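Local coordinates for protein 2-hydroxymethyl glutarate dehydrogenase (Eubacterium barkeri, PDB 3CKY) that catalyses the NAD-dependent interconversion of 2-formylglutarate and (S)-2-hydroxymethylglutarate in the fermentation of nicotinate, at residues K243-A248 with M264-F269; L106-V111 with I117-A122; T204-I209 with A221-F226; V288-Q291 with S296-G299. All blocks are in the same frame, centred on the assembly; numbering follows the deposited sequence.

Contact 2 belongs to the Rossmann-type nucleotide-binding domain. Contacts 1, 3 and 4 belong to the helical part of the chain that follows it. Contact 1 lies near the probable catalytic site: its first segment holds Lys243, a probable NAD(+) ligand, and the side chain of Leu245 lies about 12 Å from that of Lys174, the probable active-site lysine. In contact 2 the side chain of Tyr119 is about 8 Å from that of Ile10, of the probable NAD(+) site. Contacts 3 and 4 lie away from these sites, about 14 Å apart between centres. Contact 4 touches contact 1 where Ile268 packs on Trp289. Contacts 2 and 4 are the most distant pair, about 44 Å between centres.

Contact 1: residues K243-A248 with M264-F269; sequences KDLGLA and MATQIF
Leu245 turns its CG anti to its own carbonyl carbon (chi1 -70°), and Phe269 does the same with its ring (chi1 -78°). These torsions bring Leu245 CD1 and the Phe269 ring together, with the two side chains crossing at about a right angle. Leu245 CD1 stands 3.4 Å from Phe269 CD2 and 3.8 Å from Phe269 CE2, and approaches the ring obliquely. The same methyl also rests on the smaller Ala265, with Leu245 CD1 4.2 Å from Ala265 CB. Leu245 is thus the one residue of 243-248 that reaches all three partners. Thr266 is the third. It slides past Leu245 in the opposite direction, and its OG1 lies 3.3 Å from Leu245 CB. That hydroxyl is engaged within its own helix, in a hydrogen bond with Thr262 O, so toward Leu245 it makes a packing contact.

The two segments are parts of helices 238-255 and 260-274, a near-antiparallel helical hairpin in the all-helical C-terminal domain of this dehydrogenase family. The axes of segments 243-248 and 264-269 run at 152° to each other and approach to 9.4 Å. The nearest alpha carbons are those of Leu245 and Thr266, 5.9 Å apart.

All four touching residues are buried. Phe269 also packs on Met238 and His242 of helix 238-255, and Ala265 on Ala186 of helix 169-197. On the first helix, Lys243 points away from the hairpin partner. It is a probable NAD(+)-binding residue, and its NZ is hydrogen-bonded to Pro69 O. Ala265 also packs on Met261 of a neighbouring subunit.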
loop_
_atom_site.group_PDB
_atom_site.type_symbol
_atom_site.label_atom_id
_atom_site.label_comp_id
_atom_site.label_asym_id
_atom_site.label_seq_id
_atom_site.Cartn_x
_atom_site.Cartn_y
_atom_site.Cartn_z
ATOM N N LYS A 243 7.143 1.824 15.463
ATOM C CA LYS A 243 8.568 2.150 15.319
ATOM C C LYS A 243 9.320 0.980 14.666
ATOM O O LYS A 243 10.152 1.167 13.770
ATOM C CB LYS A 243 9.160 2.460 16.702
ATOM C CG LYS A 243 10.573 2.980 16.719
ATOM C CD LYS A 243 11.154 2.862 18.134
ATOM C CE LYS A 243 12.452 3.662 18.319
ATOM N NZ LYS A 243 13.688 2.984 17.771
ATOM N N ASP A 244 9.020 -0.231 15.125
ATOM C CA ASP A 244 9.655 -1.439 14.591
ATOM C C ASP A 244 9.351 -1.627 13.115
ATOM O O ASP A 244 10.233 -1.980 12.343
ATOM C CB ASP A 244 9.208 -2.677 15.377
ATOM C CG ASP A 244 9.846 -2.765 16.760
ATOM O OD1 ASP A 244 10.838 -2.048 17.002
ATOM O OD2 ASP A 244 9.363 -3.564 17.593
ATOM N N LEU A 245 8.099 -1.393 12.727
ATOM C CA LEU A 245 7.716 -1.482 11.311
ATOM C C LEU A 245 8.430 -0.409 10.469
ATOM O O LEU A 245 8.808 -0.646 9.320
ATOM C CB LEU A 245 6.206 -1.367 11.155
ATOM C CG LEU A 245 5.380 -2.555 11.672
ATOM C CD1 LEU A 245 3.920 -2.156 11.926
ATOM C CD2 LEU A 245 5.441 -3.755 10.724
ATOM N N GLY A 246 8.630 0.768 11.048
ATOM C CA GLY A 246 9.425 1.822 10.409
ATOM C C GLY A 246 10.865 1.429 10.165
ATOM O O GLY A 246 11.419 1.765 9.146
ATOM N N LEU A 247 11.471 0.736 11.121
ATOM C CA LEU A 247 12.846 0.241 10.982
ATOM C C LEU A 247 12.960 -0.789 9.863
ATOM O O LEU A 247 13.946 -0.810 9.148
ATOM C CB LEU A 247 13.352 -0.351 12.301
ATOM C CG LEU A 247 13.709 0.660 13.400
ATOM C CD1 LEU A 247 13.887 -0.043 14.767
ATOM C CD2 LEU A 247 14.969 1.491 13.009
ATOM N N ALA A 248 11.947 -1.640 9.735
ATOM C CA ALA A 248 11.853 -2.584 8.645
ATOM C C ALA A 248 11.818 -1.881 7.287
ATOM O O ALA A 248 12.531 -2.270 6.371
ATOM C CB ALA A 248 10.616 -3.473 8.818
ATOM N N MET A 264 1.778 -1.497 4.457
ATOM C CA MET A 264 0.362 -1.330 4.742
ATOM C C MET A 264 0.106 -1.497 6.239
ATOM O O MET A 264 -0.650 -0.704 6.810
ATOM C CB MET A 264 -0.535 -2.238 3.874
ATOM C CG MET A 264 -0.725 -1.763 2.401
ATOM S SD MET A 264 -0.722 0.040 2.089
ATOM C CE MET A 264 -2.129 0.539 3.083
ATOM N N ALA A 265 0.745 -2.472 6.877
ATOM C CA ALA A 265 0.641 -2.624 8.342
ATOM C C ALA A 265 1.030 -1.331 9.048
ATOM O O ALA A 265 0.382 -0.916 9.992
ATOM C CB ALA A 265 1.514 -3.797 8.847
ATOM N N THR A 266 2.091 -0.690 8.572
ATOM C CA THR A 266 2.579 0.548 9.182
ATOM C C THR A 266 1.504 1.628 9.181
ATOM O O THR A 266 1.287 2.316 10.195
ATOM C CB THR A 266 3.874 1.026 8.470
ATOM O OG1 THR A 266 4.840 -0.042 8.475
ATOM C CG2 THR A 266 4.456 2.292 9.124
ATOM N N GLN A 267 0.809 1.764 8.059
ATOM C CA GLN A 267 -0.216 2.797 7.914
ATOM C C GLN A 267 -1.484 2.493 8.724
ATOM O O GLN A 267 -2.140 3.402 9.229
ATOM C CB GLN A 267 -0.547 3.024 6.424
ATOM C CG GLN A 267 0.600 3.579 5.610
ATOM C CD GLN A 267 1.317 4.781 6.243
ATOM O OE1 GLN A 267 2.545 4.889 6.165
ATOM N NE2 GLN A 267 0.568 5.674 6.862
ATOM N N ILE A 268 -1.808 1.215 8.866
ATOM C CA ILE A 268 -2.910 0.801 9.715
ATOM C C ILE A 268 -2.612 1.120 11.188
ATOM O O ILE A 268 -3.455 1.676 11.893
ATOM C CB ILE A 268 -3.232 -0.713 9.517
ATOM C CG1 ILE A 268 -3.691 -0.968 8.067
ATOM C CG2 ILE A 268 -4.346 -1.185 10.506
ATOM C CD1 ILE A 268 -3.739 -2.436 7.695
ATOM N N PHE A 269 -1.407 0.798 11.647
ATOM C CA PHE A 269 -0.992 1.183 12.992
ATOM C C PHE A 269 -0.886 2.705 13.171
ATOM O O PHE A 269 -1.099 3.200 14.273
ATOM C CB PHE A 269 0.336 0.538 13.384
ATOM C CG PHE A 269 0.210 -0.892 13.797
ATOM C CD1 PHE A 269 -0.399 -1.230 14.999
ATOM C CD2 PHE A 269 0.710 -1.905 12.992
ATOM C CE1 PHE A 269 -0.496 -2.560 15.410
ATOM C CE2 PHE A 269 0.614 -3.229 13.377
ATOM C CZ PHE A 269 0.001 -3.560 14.604
#

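Contact 2: residues L106-V111 with I117-A122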
loop_
_atom_site.group_PDB
_atom_site.type_symbol
_atom_site.label_atom_id
_atom_site.label_comp_id
_atom_site.label_asym_id
_atom_site.label_seq_id
_atom_site.Cartn_x
_atom_site.Cartn_y
_atom_site.Cartn_z
ATOM N N LEU A 106 26.356 -0.574 10.514
ATOM C CA LEU A 106 27.479 -0.710 9.585
ATOM C C LEU A 106 28.276 0.594 9.461
ATOM O O LEU A 106 29.509 0.569 9.467
ATOM C CB LEU A 106 27.019 -1.154 8.187
ATOM C CG LEU A 106 26.892 -2.643 7.837
ATOM C CD1 LEU A 106 27.797 -3.505 8.702
ATOM C CD2 LEU A 106 25.457 -3.120 7.916
ATOM N N LYS A 107 27.568 1.717 9.333
ATOM C CA LYS A 107 28.206 3.042 9.290
ATOM C C LYS A 107 29.094 3.231 10.512
ATOM O O LYS A 107 30.272 3.576 10.393
ATOM C CB LYS A 107 27.164 4.174 9.249
ATOM C CG LYS A 107 26.803 4.655 7.856
ATOM C CD LYS A 107 25.975 5.957 7.873
ATOM C CE LYS A 107 24.465 5.729 7.647
ATOM N NZ LYS A 107 23.715 5.348 8.887
ATOM N N MET A 108 28.515 2.979 11.683
ATOM C CA MET A 108 29.200 3.201 12.946
ATOM C C MET A 108 30.389 2.267 13.108
ATOM O O MET A 108 31.432 2.676 13.601
ATOM C CB MET A 108 28.227 3.049 14.121
ATOM C CG MET A 108 28.591 3.919 15.316
ATOM S SD MET A 108 27.992 5.628 15.233
ATOM C CE MET A 108 28.098 6.043 13.492
ATOM N N ALA A 109 30.234 1.025 12.666
ATOM C CA ALA A 109 31.321 0.055 12.719
ATOM C C ALA A 109 32.513 0.493 11.870
ATOM O O ALA A 109 33.664 0.238 12.234
ATOM C CB ALA A 109 30.841 -1.325 12.292
ATOM N N LYS A 110 32.238 1.150 10.745
ATOM C CA LYS A 110 33.304 1.653 9.873
ATOM C C LYS A 110 34.094 2.785 10.520
ATOM O O LYS A 110 35.318 2.793 10.441
ATOM C CB LYS A 110 32.749 2.109 8.521
ATOM C CG LYS A 110 32.638 0.986 7.497
ATOM C CD LYS A 110 33.930 0.818 6.709
ATOM C CE LYS A 110 34.047 1.848 5.594
ATOM N NZ LYS A 110 35.237 1.597 4.741
ATOM N N VAL A 111 33.401 3.729 11.161
ATOM C CA VAL A 111 34.083 4.806 11.880
ATOM C C VAL A 111 34.845 4.240 13.085
ATOM O O VAL A 111 35.960 4.680 13.385
ATOM C CB VAL A 111 33.121 5.960 12.330
ATOM C CG1 VAL A 111 32.288 6.463 11.160
ATOM C CG2 VAL A 111 32.224 5.533 13.468
ATOM N N ILE A 117 38.475 0.138 17.018
ATOM C CA ILE A 117 37.395 -0.233 17.928
ATOM C C ILE A 117 36.436 -1.186 17.218
ATOM O O ILE A 117 36.027 -0.934 16.083
ATOM C CB ILE A 117 36.605 1.009 18.402
ATOM C CG1 ILE A 117 37.536 1.999 19.114
ATOM C CG2 ILE A 117 35.445 0.592 19.317
ATOM C CD1 ILE A 117 36.965 3.391 19.222
ATOM N N ASP A 118 36.084 -2.280 17.884
ATOM C CA ASP A 118 35.107 -3.220 17.340
ATOM C C ASP A 118 33.701 -2.782 17.737
ATOM O O ASP A 118 33.446 -2.493 18.903
ATOM C CB ASP A 118 35.379 -4.640 17.843
ATOM C CG ASP A 118 36.672 -5.209 17.307
ATOM O OD1 ASP A 118 36.909 -5.079 16.088
ATOM O OD2 ASP A 118 37.451 -5.790 18.098
ATOM N N TYR A 119 32.802 -2.721 16.759
ATOM C CA TYR A 119 31.434 -2.274 16.984
ATOM C C TYR A 119 30.453 -3.383 16.590
ATOM O O TYR A 119 30.410 -3.794 15.426
ATOM C CB TYR A 119 31.151 -1.009 16.167
ATOM C CG TYR A 119 30.015 -0.181 16.721
ATOM C CD1 TYR A 119 30.269 0.933 17.516
ATOM C CD2 TYR A 119 28.683 -0.518 16.462
ATOM C CE1 TYR A 119 29.238 1.696 18.040
ATOM C CE2 TYR A 119 27.633 0.251 16.980
ATOM C CZ TYR A 119 27.921 1.357 17.772
ATOM O OH TYR A 119 26.912 2.137 18.292
ATOM N N VAL A 120 29.670 -3.870 17.552
ATOM C CA VAL A 120 28.798 -5.019 17.301
ATOM C C VAL A 120 27.354 -4.715 17.671
ATOM O O VAL A 120 27.069 -4.128 18.718
ATOM C CB VAL A 120 29.287 -6.309 18.047
ATOM C CG1 VAL A 120 30.804 -6.319 18.180
ATOM C CG2 VAL A 120 28.637 -6.448 19.412
ATOM N N ASP A 121 26.443 -5.094 16.783
ATOM C CA ASP A 121 25.021 -5.018 17.085
ATOM C C ASP A 121 24.649 -6.275 17.850
ATOM O O ASP A 121 24.951 -7.382 17.412
ATOM C CB ASP A 121 24.155 -4.862 15.826
ATOM C CG ASP A 121 24.432 -5.920 14.768
ATOM O OD1 ASP A 121 25.614 -6.072 14.395
ATOM O OD2 ASP A 121 23.479 -6.574 14.297
ATOM N N ALA A 122 24.023 -6.091 19.009
ATOM C CA ALA A 122 23.584 -7.217 19.846
ATOM C C ALA A 122 22.218 -6.919 20.471
ATOM O O ALA A 122 22.067 -6.903 21.690
ATOM C CB ALA A 122 24.614 -7.516 20.924
HETATM O O HOH W 1 34.059 -1.393 14.454
#
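One apolar contact is a CH-pi interaction between Met108 and Tyr119. Met108 CG sits over one face of the Tyr119 ring, 3.9 Å from the ring centroid and 25° off the ring normal. It is displaced toward the rim, nearest CE1 and CZ. The Met108 chain bends at chi2 (84°) and chi3, which carries its sulfur end away from the strand and leaves CG as the atom on the ring. With CG anti to the backbone N (chi1 -157°), the Tyr119 ring extends from the strand to lie against Met108.

A second apolar contact lies at the base of the tyrosine. Tyr119 CB is 3.6 Å from Ala109 CA and 3.9 Å from Ala109 CB. The small alanine lets the helix backbone come close to the strand, and the alpha carbons of Ala109 and Tyr119 are 4.9 Å apart.

The polar link is through water. Water 1 donates to Ala109 O at 2.8 Å and to Ile117 O at 2.6 Å. It joins the helix backbone to the residue just before the strand. The phenol oxygen of Tyr119 is hydrogen-bonded to Asp96 OD2, which ties the far end of the ring to strand 93-96. A leucine in place of Tyr119 would probably leave Asp96 without this partner and take away the flat face under Met108.

Helix 102-114 packs here on strand 118-125, in the beta-alpha-beta crossover from strand 93-96 of the Rossmann-type domain. Strand 93-96 runs parallel beside 118-125 in the sheet. Helix 71-79 adds Val74 and Met78 against the tyrosine.

Contact 3: residues T204-I209 with A221-F226; sequences TMQEII and AKMEKF
Helices 202-210 and 217-228 come together here with Gln206 and Met223 as the nearest pair, 7.2 Å between alpha carbons, and segment 221-226 carries a wider pi-type turn at 223-226. Gln206 reaches across with its CG anti to the backbone N (chi1 -161°) and the rest of its chain extended. Its aliphatic part crosses Met223 obliquely, with Gln206 CG 3.7 Å from Met223 CG. Beyond this, the amide has two acceptors, Glu224 OE1 and water 2. Gln206 NE2 donates to Glu224 OE1 at 3.0 Å, with an N-H...O angle of 162°. The acceptor lies in the amide plane and uses its anti lone pair, while the carboxylate plane is turned 81° from the amide.

Both helices belong to the all-helical C-terminal domain, where Met223 and Met205 also pack on Leu192 of the long helix 169-197. Thr204 and Ile208 face Val164 of a neighbouring subunit.

Water 2 accepts from Gln206 NE2 at 2.9 Å and, at a longer 3.3 Å, from Glu224 N. At the kink the N of Glu224 has no bond to the preceding turn, so the water takes up this backbone N-H.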
loop_
_atom_site.group_PDB
_atom_site.type_symbol
_atom_site.label_atom_id
_atom_site.label_comp_id
_atom_site.label_asym_id
_atom_site.label_seq_id
_atom_site.Cartn_x
_atom_site.Cartn_y
_atom_site.Cartn_z
ATOM N N THR A 204 -15.438 -18.509 19.094
ATOM C CA THR A 204 -15.472 -19.490 18.021
ATOM C C THR A 204 -14.236 -19.378 17.148
ATOM O O THR A 204 -13.624 -20.378 16.810
ATOM C CB THR A 204 -16.724 -19.329 17.151
ATOM O OG1 THR A 204 -17.889 -19.423 17.980
ATOM C CG2 THR A 204 -16.766 -20.425 16.055
ATOM N N MET A 205 -13.869 -18.147 16.812
ATOM C CA MET A 205 -12.682 -17.892 16.012
ATOM C C MET A 205 -11.396 -18.255 16.737
ATOM O O MET A 205 -10.518 -18.871 16.158
ATOM C CB MET A 205 -12.645 -16.433 15.548
ATOM C CG MET A 205 -13.632 -16.142 14.425
ATOM S SD MET A 205 -13.504 -14.460 13.754
ATOM C CE MET A 205 -14.194 -13.473 15.087
ATOM N N GLN A 206 -11.293 -17.900 18.008
ATOM C CA GLN A 206 -10.117 -18.288 18.778
ATOM C C GLN A 206 -9.944 -19.793 18.833
ATOM O O GLN A 206 -8.839 -20.319 18.618
ATOM C CB GLN A 206 -10.176 -17.781 20.203
ATOM C CG GLN A 206 -8.764 -17.796 20.814
ATOM C CD GLN A 206 -8.767 -17.908 22.290
ATOM O OE1 GLN A 206 -9.791 -18.241 22.908
ATOM N NE2 GLN A 206 -7.609 -17.633 22.892
ATOM N N GLU A 207 -11.044 -20.473 19.124
ATOM C CA GLU A 207 -11.019 -21.910 19.230
ATOM C C GLU A 207 -10.581 -22.521 17.914
ATOM O O GLU A 207 -9.658 -23.310 17.881
ATOM C CB GLU A 207 -12.389 -22.438 19.609
ATOM C CG GLU A 207 -12.403 -23.926 19.855
ATOM C CD GLU A 207 -13.792 -24.449 20.131
ATOM O OE1 GLU A 207 -14.775 -23.700 19.881
ATOM O OE2 GLU A 207 -13.899 -25.615 20.595
ATOM N N ILE A 208 -11.232 -22.138 16.825
ATOM C CA ILE A 208 -11.029 -22.813 15.547
ATOM C C ILE A 208 -9.745 -22.376 14.845
ATOM O O ILE A 208 -8.938 -23.209 14.463
ATOM C CB ILE A 208 -12.277 -22.657 14.635
ATOM C CG1 ILE A 208 -13.426 -23.485 15.223
ATOM C CG2 ILE A 208 -11.970 -23.097 13.213
ATOM C CD1 ILE A 208 -14.731 -23.301 14.538
ATOM N N ILE A 209 -9.533 -21.077 14.701
ATOM C CA ILE A 209 -8.325 -20.578 14.027
ATOM C C ILE A 209 -7.060 -20.911 14.820
ATOM O O ILE A 209 -6.010 -21.204 14.240
ATOM C CB ILE A 209 -8.409 -19.066 13.780
ATOM C CG1 ILE A 209 -9.592 -18.776 12.849
ATOM C CG2 ILE A 209 -7.099 -18.508 13.190
ATOM C CD1 ILE A 209 -10.071 -17.342 12.905
ATOM N N ALA A 221 -0.934 -14.558 21.623
ATOM C CA ALA A 221 -0.570 -13.602 22.660
ATOM C C ALA A 221 -1.671 -12.575 22.964
ATOM O O ALA A 221 -1.859 -12.187 24.127
ATOM C CB ALA A 221 0.709 -12.884 22.279
ATOM N N LYS A 222 -2.393 -12.139 21.940
ATOM C CA LYS A 222 -3.242 -10.959 22.075
ATOM C C LYS A 222 -4.741 -11.234 22.216
ATOM O O LYS A 222 -5.438 -10.500 22.894
ATOM C CB LYS A 222 -3.002 -10.010 20.901
ATOM C CG LYS A 222 -1.535 -9.593 20.706
ATOM C CD LYS A 222 -0.923 -8.982 21.945
ATOM C CE LYS A 222 0.493 -8.488 21.693
ATOM N NZ LYS A 222 1.106 -7.928 22.942
ATOM N N MET A 223 -5.220 -12.290 21.580
ATOM C CA MET A 223 -6.657 -12.511 21.429
ATOM C C MET A 223 -7.416 -12.545 22.767
ATOM O O MET A 223 -8.309 -11.756 23.026
ATOM C CB MET A 223 -6.880 -13.819 20.660
ATOM C CG MET A 223 -8.325 -14.193 20.426
ATOM S SD MET A 223 -9.073 -13.053 19.283
ATOM C CE MET A 223 -10.670 -13.869 18.988
ATOM N N GLU A 224 -7.032 -13.454 23.623
ATOM C CA GLU A 224 -7.721 -13.624 24.876
ATOM C C GLU A 224 -7.378 -12.522 25.884
ATOM O O GLU A 224 -8.274 -11.925 26.487
ATOM C CB GLU A 224 -7.376 -14.993 25.434
ATOM C CG GLU A 224 -8.302 -15.457 26.524
ATOM C CD GLU A 224 -8.142 -16.939 26.834
ATOM O OE1 GLU A 224 -8.031 -17.736 25.845
ATOM O OE2 GLU A 224 -8.142 -17.282 28.047
ATOM N N LYS A 225 -6.093 -12.222 26.032
ATOM C CA LYS A 225 -5.648 -11.293 27.067
ATOM C C LYS A 225 -6.065 -9.833 26.840
ATOM O O LYS A 225 -6.382 -9.137 27.811
ATOM C CB LYS A 225 -4.132 -11.368 27.242
ATOM C CG LYS A 225 -3.621 -10.564 28.438
ATOM C CD LYS A 225 -2.114 -10.670 28.608
ATOM C CE LYS A 225 -1.621 -9.688 29.679
ATOM N NZ LYS A 225 -0.122 -9.606 29.752
ATOM N N PHE A 226 -6.040 -9.382 25.584
ATOM C CA PHE A 226 -6.275 -7.980 25.255
ATOM C C PHE A 226 -7.563 -7.743 24.471
ATOM O O PHE A 226 -8.376 -6.918 24.867
ATOM C CB PHE A 226 -5.094 -7.399 24.465
ATOM C CG PHE A 226 -3.790 -7.429 25.214
ATOM C CD1 PHE A 226 -3.435 -6.388 26.077
ATOM C CD2 PHE A 226 -2.913 -8.495 25.067
ATOM C CE1 PHE A 226 -2.229 -6.415 26.775
ATOM C CE2 PHE A 226 -1.695 -8.526 25.772
ATOM C CZ PHE A 226 -1.361 -7.484 26.619
HETATM O O HOH W 2 -5.239 -15.983 22.627
#

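Contact 4: residues V288-Q291 with S296-G299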
loop_
_atom_site.group_PDB
_atom_site.type_symbol
_atom_site.label_atom_id
_atom_site.label_comp_id
_atom_site.label_asym_id
_atom_site.label_seq_id
_atom_site.Cartn_x
_atom_site.Cartn_y
_atom_site.Cartn_z
ATOM N N VAL A 288 -9.372 0.643 15.325
ATOM C CA VAL A 288 -9.467 1.359 14.028
ATOM C C VAL A 288 -10.666 0.885 13.187
ATOM O O VAL A 288 -11.448 1.694 12.695
ATOM C CB VAL A 288 -8.194 1.238 13.170
ATOM C CG1 VAL A 288 -8.429 1.860 11.773
ATOM C CG2 VAL A 288 -7.000 1.897 13.868
ATOM N N TRP A 289 -10.824 -0.422 13.068
ATOM C CA TRP A 289 -11.891 -0.982 12.247
ATOM C C TRP A 289 -13.243 -0.990 12.958
ATOM O O TRP A 289 -14.276 -0.773 12.331
ATOM C CB TRP A 289 -11.502 -2.391 11.783
ATOM C CG TRP A 289 -10.200 -2.435 11.010
ATOM C CD1 TRP A 289 -9.149 -3.255 11.250
ATOM C CD2 TRP A 289 -9.813 -1.598 9.895
ATOM N NE1 TRP A 289 -8.132 -3.000 10.355
ATOM C CE2 TRP A 289 -8.512 -1.986 9.517
ATOM C CE3 TRP A 289 -10.439 -0.553 9.191
ATOM C CZ2 TRP A 289 -7.819 -1.376 8.456
ATOM C CZ3 TRP A 289 -9.749 0.056 8.145
ATOM C CH2 TRP A 289 -8.452 -0.365 7.786
ATOM N N GLU A 290 -13.223 -1.221 14.270
ATOM C CA GLU A 290 -14.434 -1.165 15.104
ATOM C C GLU A 290 -15.068 0.204 15.041
ATOM O O GLU A 290 -16.281 0.324 14.906
ATOM C CB GLU A 290 -14.122 -1.530 16.563
ATOM C CG GLU A 290 -13.662 -2.967 16.713
ATOM C CD GLU A 290 -13.340 -3.358 18.138
ATOM O OE1 GLU A 290 -13.849 -4.427 18.570
ATOM O OE2 GLU A 290 -12.591 -2.613 18.813
ATOM N N GLN A 291 -14.242 1.233 15.133
ATOM C CA GLN A 291 -14.753 2.583 15.116
ATOM C C GLN A 291 -15.329 2.896 13.728
ATOM O O GLN A 291 -16.372 3.533 13.622
ATOM C CB GLN A 291 -13.659 3.585 15.507
ATOM C CG GLN A 291 -14.090 5.054 15.466
ATOM C CD GLN A 291 -15.328 5.349 16.308
ATOM O OE1 GLN A 291 -15.407 4.955 17.478
ATOM N NE2 GLN A 291 -16.302 6.057 15.718
ATOM N N SER A 296 -18.353 -4.692 16.834
ATOM C CA SER A 296 -17.754 -4.893 18.148
ATOM C C SER A 296 -17.110 -6.274 18.232
ATOM O O SER A 296 -17.786 -7.287 18.079
ATOM C CB SER A 296 -18.797 -4.748 19.257
ATOM O OG SER A 296 -18.182 -4.993 20.515
ATOM N N VAL A 297 -15.797 -6.284 18.438
ATOM C CA VAL A 297 -15.036 -7.503 18.645
ATOM C C VAL A 297 -14.485 -7.494 20.068
ATOM O O VAL A 297 -14.712 -8.435 20.848
ATOM C CB VAL A 297 -13.857 -7.633 17.637
ATOM C CG1 VAL A 297 -13.121 -8.958 17.841
ATOM C CG2 VAL A 297 -14.348 -7.510 16.206
ATOM N N SER A 298 -13.753 -6.431 20.402
ATOM C CA SER A 298 -13.049 -6.371 21.680
ATOM C C SER A 298 -14.060 -6.266 22.795
ATOM O O SER A 298 -15.098 -5.642 22.626
ATOM C CB SER A 298 -12.026 -5.210 21.736
ATOM O OG SER A 298 -12.634 -3.920 21.721
ATOM N N GLY A 299 -13.777 -6.916 23.918
ATOM C CA GLY A 299 -14.707 -6.946 25.038
ATOM C C GLY A 299 -14.614 -5.686 25.874
ATOM O O GLY A 299 -14.192 -4.629 25.390
HETATM O O HOH W 3 -15.732 -3.644 21.012
#
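This is a polar contact in which one carboxylate receives the backbone of a loop. Glu290 sits on helix 286-293 and binds the C-terminal tail that follows it, at 296-299. The link is local in sequence and folds the tail back beside the last helix of the helical domain.

Glu290 has CG anti to its carbonyl carbon (chi1 -65°) and an extended chain, which carries the carboxylate to the loop. Its OE1 takes two consecutive backbone N-H groups. Val297 N donates to Glu290 OE1 at 2.7 Å, on the anti lone pair, with an angle of 153°. Ser298 N donates to Glu290 OE1 also at 2.7 Å, on the syn lone pair, and more nearly straight at 170°. The other oxygen, Glu290 OE2, lies 3.2 Å from Ser298 OG. Water 3 adds a longer donation to Glu290 OE1 and a 2.6 Å bond to Ser298 O, and accepts from Ser296 OG.

Val297 turns its side chain to Val193 and Val196 of helix 169-197. Gly299 pairs through its backbone with Ile227.

An alanine at Glu290 would probably leave the amides of Val297 and Ser298 without their shared acceptor and let the tail shift from the helix. Two short N-H...O hydrogen bonds to one oxygen fix the path of the loop at this point, and they would be expected to stabilise the negative charge of the carboxylate.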